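Side-chain contacts in Rho guanine nucleotide exchange factor 11 (Homo sapiens, PDB 5JHH), which probably acts as a guanine nucleotide exchange factor for Rho-family GTPases, using a DH (RhoGEF) domain followed by a PH domain: residues A[118-121]-A[122-126]; A[208-211]-A[212-215]; A[162-165]-A[166-170]. All coordinates share one frame; numbering follows the deposited sequence.

Interaction 1. Residues A[118-121]-A[122-126]; sequences AQFC and SYQSI
Ser122 hooks back onto Ala118 where helix 107-121 of the DH domain gives way to helix 124-137, the two being joined by a type I beta turn from Cys121 to Gln124. The serine OG stands between its own backbone N and carbonyl carbon (chi1 54°), a rotation that turns the hydroxyl back toward the preceding helix, where it donates to Ala118 O at 3.1 Å. The same oxygen receives Ser122 N at 2.8 Å, so two donors from one residue grip the last turn of the helix. The hydroxyl arrives tilted from the carbonyl plane.

The turn is closed by Gln124 N, which donates to Cys121 O at 3.1 Å. Tyr123, at the N-cap position of the next helix, gives its backbone N to a water that in turn donates to Gln119 O.

Gln124 carries the other half of the contact. Its CG lies anti to the backbone N (chi1 -163°) and the chain runs out extended, bringing NE2 to 3.5 Å from CE2 of Phe120. The amide and ring planes are nearly perpendicular, 89° apart, and NE2 approaches the ring obliquely. This nitrogen donates to a second water and, weakly, to Ile163 O, which gives a buried amide two acceptors. The second water donates onward to Phe120 O at 2.8 Å, while its oxygen sits above one face of the Phe120 ring, over the centre.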
ATOM      1  N   ALA A 118     -11.576  -8.498   6.557  1.00 21.87           N
ATOM      2  CA  ALA A 118     -11.380  -8.879   5.165  1.00 24.61           C
ATOM      3  C   ALA A 118     -12.656  -8.687   4.365  1.00 22.62           C
ATOM      4  O   ALA A 118     -12.619  -8.173   3.272  1.00 25.73           O
ATOM      5  CB  ALA A 118     -10.907 -10.342   5.051  1.00 26.57           C
ATOM      6  N   GLN A 119     -13.779  -9.109   4.918  1.00 24.40           N
ATOM      7  CA  GLN A 119     -15.063  -8.903   4.276  1.00 26.55           C
ATOM      8  C   GLN A 119     -15.292  -7.397   4.065  1.00 25.01           C
ATOM      9  O   GLN A 119     -15.655  -6.980   2.988  1.00 25.43           O
ATOM     10  CB  GLN A 119     -16.206  -9.564   5.068  1.00 28.03           C
ATOM     11  CG  GLN A 119     -17.493  -9.680   4.262  1.00 37.79           C
ATOM     12  CD  GLN A 119     -18.775  -9.911   5.078  1.00 46.35           C
ATOM     13  OE1 GLN A 119     -19.874  -9.726   4.545  1.00 50.49           O
ATOM     14  NE2 GLN A 119     -18.649 -10.339   6.352  1.00 46.38           N
ATOM     15  N   PHE A 120     -15.013  -6.565   5.061  1.00 23.89           N
ATOM     16  CA  PHE A 120     -15.184  -5.126   4.866  1.00 23.44           C
ATOM     17  C   PHE A 120     -14.297  -4.536   3.756  1.00 24.31           C
ATOM     18  O   PHE A 120     -14.755  -3.668   3.037  1.00 24.84           O
ATOM     19  CB  PHE A 120     -14.961  -4.375   6.166  1.00 23.65           C
ATOM     20  CG  PHE A 120     -15.282  -2.899   6.093  1.00 24.47           C
ATOM     21  CD1 PHE A 120     -16.568  -2.455   6.243  1.00 23.71           C
ATOM     22  CD2 PHE A 120     -14.269  -1.965   5.964  1.00 22.87           C
ATOM     23  CE1 PHE A 120     -16.851  -1.110   6.219  1.00 25.16           C
ATOM     24  CE2 PHE A 120     -14.548  -0.617   5.945  1.00 24.18           C
ATOM     25  CZ  PHE A 120     -15.838  -0.183   6.074  1.00 22.47           C
ATOM     26  N   CYS A 121     -13.074  -5.008   3.584  1.00 20.72           N
ATOM     27  CA  CYS A 121     -12.136  -4.350   2.702  1.00 21.42           C
ATOM     28  C   CYS A 121     -12.003  -4.965   1.334  1.00 21.18           C
ATOM     29  O   CYS A 121     -11.527  -4.302   0.423  1.00 19.70           O
ATOM     30  CB  CYS A 121     -10.699  -4.411   3.285  1.00 23.92           C
ATOM     31  SG  CYS A 121     -10.550  -3.566   4.869  1.00 30.89           S
ATOM     32  N   SER A 122     -12.197  -6.264   1.223  1.00 19.06           N
ATOM     33  CA  SER A 122     -11.773  -6.951   0.010  1.00 21.20           C
ATOM     34  C   SER A 122     -12.277  -6.340  -1.285  1.00 20.82           C
ATOM     35  O   SER A 122     -11.564  -6.335  -2.309  1.00 21.29           O
ATOM     36  CB  SER A 122     -12.178  -8.444   0.043  1.00 21.35           C
ATOM     37  OG  SER A 122     -13.557  -8.552   0.296  1.00 23.69           O
ATOM     38  N   TYR A 123     -13.514  -5.879  -1.261  1.00 22.89           N
ATOM     39  CA  TYR A 123     -14.209  -5.441  -2.471  1.00 24.19           C
ATOM     40  C   TYR A 123     -14.181  -3.909  -2.600  1.00 23.74           C
ATOM     41  O   TYR A 123     -14.768  -3.327  -3.498  1.00 24.17           O
ATOM     42  CB  TYR A 123     -15.670  -5.931  -2.423  1.00 27.43           C
ATOM     43  CG  TYR A 123     -16.471  -5.745  -3.726  1.00 27.93           C
ATOM     44  CD1 TYR A 123     -16.303  -6.610  -4.818  1.00 27.82           C
ATOM     45  CD2 TYR A 123     -17.383  -4.726  -3.848  1.00 28.83           C
ATOM     46  CE1 TYR A 123     -17.043  -6.468  -5.986  1.00 30.47           C
ATOM     47  CE2 TYR A 123     -18.149  -4.575  -5.010  1.00 35.39           C
ATOM     48  CZ  TYR A 123     -17.982  -5.449  -6.073  1.00 35.37           C
ATOM     49  OH  TYR A 123     -18.723  -5.228  -7.208  1.00 36.35           O
ATOM     50  N   GLN A 124     -13.447  -3.256  -1.726  1.00 24.71           N
ATOM     51  CA  GLN A 124     -13.639  -1.832  -1.518  1.00 24.11           C
ATOM     52  C   GLN A 124     -13.205  -1.015  -2.718  1.00 22.14           C
ATOM     53  O   GLN A 124     -13.807  -0.035  -3.023  1.00 23.24           O
ATOM     54  CB  GLN A 124     -12.886  -1.409  -0.267  1.00 26.25           C
ATOM     55  CG  GLN A 124     -13.303  -0.070   0.300  1.00 30.79           C
ATOM     56  CD  GLN A 124     -12.575   0.264   1.588  1.00 27.38           C
ATOM     57  OE1 GLN A 124     -11.462   0.761   1.556  1.00 25.60           O
ATOM     58  NE2 GLN A 124     -13.218  -0.009   2.737  1.00 28.06           N
ATOM     59  N   SER A 125     -12.170  -1.414  -3.419  1.00 22.82           N
ATOM     60  CA  SER A 125     -11.685  -0.597  -4.540  1.00 23.74           C
ATOM     61  C   SER A 125     -12.710  -0.534  -5.660  1.00 23.52           C
ATOM     62  O   SER A 125     -12.931   0.515  -6.300  1.00 22.79           O
ATOM     63  CB  SER A 125     -10.377  -1.175  -5.062  1.00 26.44           C
ATOM     64  OG  SER A 125     -10.545  -2.514  -5.509  1.00 29.74           O
ATOM     65  N   ILE A 126     -13.408  -1.638  -5.821  1.00 23.46           N
ATOM     66  CA  ILE A 126     -14.438  -1.763  -6.825  1.00 23.40           C
ATOM     67  C   ILE A 126     -15.685  -0.974  -6.441  1.00 24.72           C
ATOM     68  O   ILE A 126     -16.207  -0.198  -7.230  1.00 26.02           O
ATOM     69  CB  ILE A 126     -14.755  -3.233  -7.052  1.00 24.05           C
ATOM     70  CG1 ILE A 126     -13.508  -3.925  -7.595  1.00 26.12           C
ATOM     71  CG2 ILE A 126     -15.856  -3.385  -8.077  1.00 26.58           C
ATOM     72  CD1 ILE A 126     -13.377  -5.375  -7.206  1.00 26.07           C
TER
HETATM   73  O   HOH W   1     -15.546  -5.381   0.731  1.00 22.28           O
HETATM   74  O   HOH W   2     -15.800  -1.218   2.146  1.00 22.80           O

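Interaction 2. Residues A[208-211]-A[212-215]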
ATOM      1  N   VAL A 208      -5.792 -10.361   5.163  1.00 21.26           N
ATOM      2  CA  VAL A 208      -6.549  -9.293   4.491  1.00 18.93           C
ATOM      3  C   VAL A 208      -5.887  -8.971   3.144  1.00 17.95           C
ATOM      4  O   VAL A 208      -6.559  -8.788   2.157  1.00 16.46           O
ATOM      5  CB  VAL A 208      -6.645  -8.031   5.334  1.00 19.46           C
ATOM      6  CG1 VAL A 208      -7.382  -6.909   4.568  1.00 18.10           C
ATOM      7  CG2 VAL A 208      -7.371  -8.366   6.619  1.00 18.64           C
ATOM      8  N   ASN A 209      -4.574  -8.951   3.100  1.00 18.53           N
ATOM      9  CA  ASN A 209      -3.873  -8.759   1.838  1.00 20.31           C
ATOM     10  C   ASN A 209      -4.345  -9.776   0.803  1.00 22.40           C
ATOM     11  O   ASN A 209      -4.687  -9.445  -0.322  1.00 23.04           O
ATOM     12  CB  ASN A 209      -2.336  -8.860   2.038  1.00 19.61           C
ATOM     13  CG  ASN A 209      -1.549  -8.489   0.787  1.00 21.25           C
ATOM     14  OD1 ASN A 209      -1.271  -7.327   0.518  1.00 23.22           O
ATOM     15  ND2 ASN A 209      -1.252  -9.477  -0.020  1.00 24.00           N
ATOM     16  N   GLU A 210      -4.371 -11.024   1.203  1.00 22.68           N
ATOM     17  CA  GLU A 210      -4.796 -12.073   0.307  1.00 23.28           C
ATOM     18  C   GLU A 210      -6.270 -11.925  -0.095  1.00 22.25           C
ATOM     19  O   GLU A 210      -6.605 -12.112  -1.256  1.00 25.52           O
ATOM     20  CB  GLU A 210      -4.466 -13.437   0.944  1.00 25.97           C
ATOM     21  CG  GLU A 210      -4.698 -14.643   0.060  1.00 32.48           C
ATOM     22  CD  GLU A 210      -3.733 -14.746  -1.094  1.00 35.53           C
ATOM     23  OE1 GLU A 210      -2.618 -14.211  -0.999  1.00 40.53           O
ATOM     24  OE2 GLU A 210      -4.099 -15.402  -2.084  1.00 46.62           O
ATOM     25  N   ALA A 211      -7.158 -11.527   0.808  1.00 20.41           N
ATOM     26  CA  ALA A 211      -8.550 -11.388   0.395  1.00 21.74           C
ATOM     27  C   ALA A 211      -8.735 -10.306  -0.646  1.00 23.02           C
ATOM     28  O   ALA A 211      -9.545 -10.450  -1.575  1.00 24.38           O
ATOM     29  CB  ALA A 211      -9.448 -11.088   1.581  1.00 23.33           C
ATOM     30  N   VAL A 212      -8.037  -9.186  -0.468  1.00 20.51           N
ATOM     31  CA  VAL A 212      -8.147  -8.108  -1.420  1.00 19.29           C
ATOM     32  C   VAL A 212      -7.615  -8.618  -2.748  1.00 20.61           C
ATOM     33  O   VAL A 212      -8.220  -8.439  -3.809  1.00 22.18           O
ATOM     34  CB  VAL A 212      -7.314  -6.914  -0.963  1.00 17.77           C
ATOM     35  CG1 VAL A 212      -7.131  -5.878  -2.043  1.00 15.81           C
ATOM     36  CG2 VAL A 212      -7.945  -6.291   0.264  1.00 18.35           C
ATOM     37  N   LYS A 213      -6.492  -9.297  -2.688  1.00 22.43           N
ATOM     38  CA  LYS A 213      -5.883  -9.800  -3.906  1.00 24.75           C
ATOM     39  C   LYS A 213      -6.827 -10.687  -4.707  1.00 25.66           C
ATOM     40  O   LYS A 213      -7.027 -10.437  -5.887  1.00 24.49           O
ATOM     41  CB  LYS A 213      -4.647 -10.534  -3.569  1.00 26.26           C
ATOM     42  CG  LYS A 213      -4.051 -11.286  -4.726  1.00 29.30           C
ATOM     43  CD  LYS A 213      -2.861 -12.042  -4.162  1.00 30.55           C
ATOM     44  CE  LYS A 213      -1.946 -12.467  -5.269  1.00 35.53           C
ATOM     45  NZ  LYS A 213      -0.750 -13.074  -4.652  1.00 40.60           N
ATOM     46  N   GLN A 214      -7.451 -11.663  -4.054  1.00 25.28           N
ATOM     47  CA  GLN A 214      -8.260 -12.634  -4.761  1.00 25.75           C
ATOM     48  C   GLN A 214      -9.557 -11.998  -5.205  1.00 29.37           C
ATOM     49  O   GLN A 214     -10.021 -12.239  -6.313  1.00 28.84           O
ATOM     50  CB  GLN A 214      -8.531 -13.887  -3.909  1.00 24.36           C
ATOM     51  CG  GLN A 214      -7.308 -14.818  -3.692  1.00 25.82           C
ATOM     52  CD  GLN A 214      -6.388 -15.038  -4.933  1.00 28.32           C
ATOM     53  OE1 GLN A 214      -6.845 -15.168  -6.084  1.00 30.98           O
ATOM     54  NE2 GLN A 214      -5.089 -15.089  -4.691  1.00 28.69           N
ATOM     55  N   THR A 215     -10.133 -11.140  -4.375  1.00 29.29           N
ATOM     56  CA  THR A 215     -11.377 -10.496  -4.768  1.00 25.10           C
ATOM     57  C   THR A 215     -11.175  -9.578  -5.947  1.00 25.67           C
ATOM     58  O   THR A 215     -11.972  -9.608  -6.885  1.00 25.10           O
ATOM     59  CB  THR A 215     -11.981  -9.658  -3.634  1.00 26.61           C
ATOM     60  OG1 THR A 215     -12.339 -10.507  -2.538  1.00 24.40           O
ATOM     61  CG2 THR A 215     -13.170  -8.936  -4.085  1.00 23.74           C
TER
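Glu210 and Gln214 lie side by side, one turn apart on helix 189-227, the long C-terminal helix of the DH domain, and illustrate an i to i+4 side-chain pair. Bent at chi2 (69°), the glutamate brings OE2 within 2.8 Å of Gln214 NE2. The N-H runs in the amide plane of the glutamine but meets the carboxylate from above its plane, the two groups being turned 31° apart.

This is the looser side. Lys213, extended, passes its CD at 3.8 Å from Glu210 OE1, yet its NZ stays 4.3 Å from that oxygen, beyond a salt bridge. Replacing Glu210 by an alanine removes the carboxylate, and Gln214 NE2 would probably lose this acceptor, its amide less firmly held and Lys213 left without this acidic neighbour.

Another flank is more closely packed. Val212 CG2 lies 3.4 Å from Val208 O, and Ala211 and Thr215 abut Ser122 of the neighbouring turn. Asn209, which directs OD1 to the backbone of another protein's chain, shows that the helix also faces a partner. On the packed flank Ala211 O takes two donors from Thr215, N at 2.9 Å and OG1 at 3.0 Å, which reach it from opposite faces of the carbonyl plane.

Interaction 3. Residues A[162-165]-A[166-170]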
ATOM      1  N   LEU A 162     -12.015   8.125   4.053  1.00 24.85           N
ATOM      2  CA  LEU A 162     -12.335   7.671   5.423  1.00 21.91           C
ATOM      3  C   LEU A 162     -12.547   6.155   5.500  1.00 24.23           C
ATOM      4  O   LEU A 162     -12.248   5.492   6.500  1.00 24.62           O
ATOM      5  CB  LEU A 162     -13.625   8.355   5.874  1.00 24.93           C
ATOM      6  CG  LEU A 162     -13.567   9.879   6.001  1.00 26.14           C
ATOM      7  CD1 LEU A 162     -14.925  10.543   6.000  1.00 27.20           C
ATOM      8  CD2 LEU A 162     -12.812  10.274   7.276  1.00 27.82           C
ATOM      9  N   ILE A 163     -13.084   5.590   4.428  1.00 23.38           N
ATOM     10  CA  ILE A 163     -13.526   4.194   4.447  1.00 23.06           C
ATOM     11  C   ILE A 163     -12.342   3.200   4.439  1.00 22.31           C
ATOM     12  O   ILE A 163     -12.471   2.036   4.804  1.00 22.75           O
ATOM     13  CB  ILE A 163     -14.463   3.940   3.277  1.00 20.80           C
ATOM     14  CG1 ILE A 163     -15.361   2.757   3.547  1.00 23.10           C
ATOM     15  CG2 ILE A 163     -13.697   3.727   2.018  1.00 23.34           C
ATOM     16  CD1 ILE A 163     -16.326   2.459   2.427  1.00 23.33           C
ATOM     17  N   ILE A 164     -11.199   3.697   4.016  1.00 19.73           N
ATOM     18  CA  ILE A 164      -9.971   2.952   4.042  1.00 20.80           C
ATOM     19  C   ILE A 164      -9.322   2.909   5.428  1.00 20.06           C
ATOM     20  O   ILE A 164      -8.330   2.224   5.635  1.00 19.84           O
ATOM     21  CB  ILE A 164      -8.992   3.536   3.016  1.00 21.45           C
ATOM     22  CG1 ILE A 164      -7.907   2.538   2.730  1.00 22.80           C
ATOM     23  CG2 ILE A 164      -8.372   4.837   3.513  1.00 25.27           C
ATOM     24  CD1 ILE A 164      -6.942   2.982   1.702  1.00 24.70           C
ATOM     25  N   SER A 165      -9.922   3.570   6.398  1.00 20.05           N
ATOM     26  CA  SER A 165      -9.303   3.681   7.701  1.00 21.19           C
ATOM     27  C   SER A 165      -9.149   2.319   8.353  1.00 19.45           C
ATOM     28  O   SER A 165      -8.239   2.137   9.124  1.00 19.31           O
ATOM     29  CB  SER A 165     -10.120   4.596   8.608  1.00 22.46           C
ATOM     30  OG  SER A 165     -11.382   3.949   8.740  1.00 24.30           O
ATOM     31  N   GLU A 166     -10.012   1.353   8.076  1.00 19.12           N
ATOM     32  CA  GLU A 166      -9.824   0.095   8.717  1.00 19.03           C
ATOM     33  C   GLU A 166      -8.533  -0.605   8.248  1.00 19.84           C
ATOM     34  O   GLU A 166      -7.735  -1.080   9.057  1.00 18.38           O
ATOM     35  CB  GLU A 166     -10.990  -0.828   8.438  1.00 22.09           C
ATOM     36  CG  GLU A 166     -10.853  -2.154   9.200  1.00 21.26           C
ATOM     37  CD  GLU A 166     -11.121  -2.022  10.674  1.00 19.68           C
ATOM     38  OE1 GLU A 166     -11.725  -1.005  11.044  1.00 20.17           O
ATOM     39  OE2 GLU A 166     -10.759  -2.941  11.460  1.00 21.59           O
ATOM     40  N   MET A 167      -8.346  -0.720   6.943  1.00 19.89           N
ATOM     41  CA  MET A 167      -7.114  -1.294   6.445  1.00 20.32           C
ATOM     42  C   MET A 167      -5.960  -0.563   7.049  1.00 19.37           C
ATOM     43  O   MET A 167      -5.028  -1.177   7.567  1.00 21.94           O
ATOM     44  CB  MET A 167      -7.027  -1.242   4.928  1.00 21.52           C
ATOM     45  CG  MET A 167      -5.741  -1.818   4.363  1.00 21.57           C
ATOM     46  SD  MET A 167      -4.322  -0.716   4.350  1.00 25.14           S
ATOM     47  CE  MET A 167      -4.833   0.502   3.140  1.00 28.12           C
ATOM     48  N   GLN A 168      -6.004   0.754   7.034  1.00 19.62           N
ATOM     49  CA  GLN A 168      -4.871   1.535   7.587  1.00 20.35           C
ATOM     50  C   GLN A 168      -4.655   1.286   9.080  1.00 19.55           C
ATOM     51  O   GLN A 168      -3.542   1.201   9.532  1.00 18.61           O
ATOM     52  CB  GLN A 168      -5.035   3.039   7.363  1.00 20.36           C
ATOM     53  CG  GLN A 168      -5.107   3.451   5.896  1.00 21.83           C
ATOM     54  CD  GLN A 168      -5.276   4.969   5.752  1.00 23.92           C
ATOM     55  OE1 GLN A 168      -4.562   5.626   4.979  1.00 21.41           O
ATOM     56  NE2 GLN A 168      -6.205   5.533   6.527  1.00 22.33           N
ATOM     57  N   ARG A 169      -5.732   1.138   9.825  1.00 18.37           N
ATOM     58  CA  ARG A 169      -5.614   0.845  11.226  1.00 21.38           C
ATOM     59  C   ARG A 169      -4.910  -0.509  11.479  1.00 19.92           C
ATOM     60  O   ARG A 169      -4.008  -0.612  12.281  1.00 20.76           O
ATOM     61  CB  ARG A 169      -6.997   0.876  11.861  1.00 21.08           C
ATOM     62  CG  ARG A 169      -6.960   0.670  13.344  1.00 23.29           C
ATOM     63  CD  ARG A 169      -5.943   1.600  13.988  1.00 24.98           C
ATOM     64  NE  ARG A 169      -6.019   1.480  15.432  1.00 25.02           N
ATOM     65  CZ  ARG A 169      -5.237   2.122  16.285  1.00 25.08           C
ATOM     66  NH1 ARG A 169      -4.334   2.952  15.857  1.00 21.37           N
ATOM     67  NH2 ARG A 169      -5.384   1.915  17.583  1.00 28.43           N
ATOM     68  N   LEU A 170      -5.278  -1.533  10.751  1.00 19.69           N
ATOM     69  CA  LEU A 170      -4.589  -2.799  10.905  1.00 19.87           C
ATOM     70  C   LEU A 170      -3.056  -2.757  10.682  1.00 18.38           C
ATOM     71  O   LEU A 170      -2.302  -3.494  11.350  1.00 16.88           O
ATOM     72  CB  LEU A 170      -5.197  -3.838  10.010  1.00 20.13           C
ATOM     73  CG  LEU A 170      -6.653  -4.231  10.254  1.00 25.27           C
ATOM     74  CD1 LEU A 170      -7.041  -5.230   9.171  1.00 25.63           C
ATOM     75  CD2 LEU A 170      -6.938  -4.838  11.623  1.00 27.51           C
TER
HETATM   76  O   HOH W   3     -10.693  -0.245   4.999  1.00 24.24           O
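Ile164 meets Met167 with its outer end: the two side chains run alongside, pointing the same way, and CD1 lies 3.6 Å from the methionine CE. Two bends in the methionine chain, at chi2 and chi3, fold its methyl back over the isoleucine, and CE also touches Ile164 CG1.

Gln168 crosses the same isoleucine at about a right angle and can be followed outward. Its CB sits beside the backbone oxygens of Ile164 and Ser165, and CG comes to 3.5 Å from Ile164 O. With CG beside the backbone N (chi1 -61°) and the chain extended, CD then passes 3.8 Å from Ile164 CG2. At the tip NE2 rests 3.8 Å from both Ile164 CG2 and Ser165 CA, while OE1 takes a weak hydrogen bond from a polar side chain of another protein's chain. Aromatic packing from that chain also reaches Ile164 and Gln168.

The arrangement forms the first turn of helix 165-182 of the DH domain, entered through a type I beta turn from Leu162 to Ser165. Gln168 N bonds to Ile164 O, and Arg169 N to Ser165 O, before the arginine chain leads away to a salt bridge with Glu34 on helix 18-54. A water bridges Ile163 O and Met167 N. Ser165 OG turns back to Leu162 O at 2.9 Å, nearly in line with the carbonyl (C=O...donor angle 176°), and Ser165 N shares the same acceptor.

In the fold
Read from the N terminus, interaction 1 comes first, turning helix 107-121 into helix 124-137; interaction 3 follows at 162-170, where a short loop enters helix 165-182; interaction 2 closes the series within helix 189-227. All three are local and sequential, so none nests in or crosses another. In space they converge in the DH bundle. Interactions 1 and 2, with centres about 8 Å apart, meet where Ala118 CB lies 3.8 Å from Ala211 CB. Interactions 1 and 3, with centres about 11 Å apart, join where Phe120 packs on Ile163. Interactions 2 and 3, about 15 Å apart between centres, touch through Val208 and Leu170, tying two successive helices together.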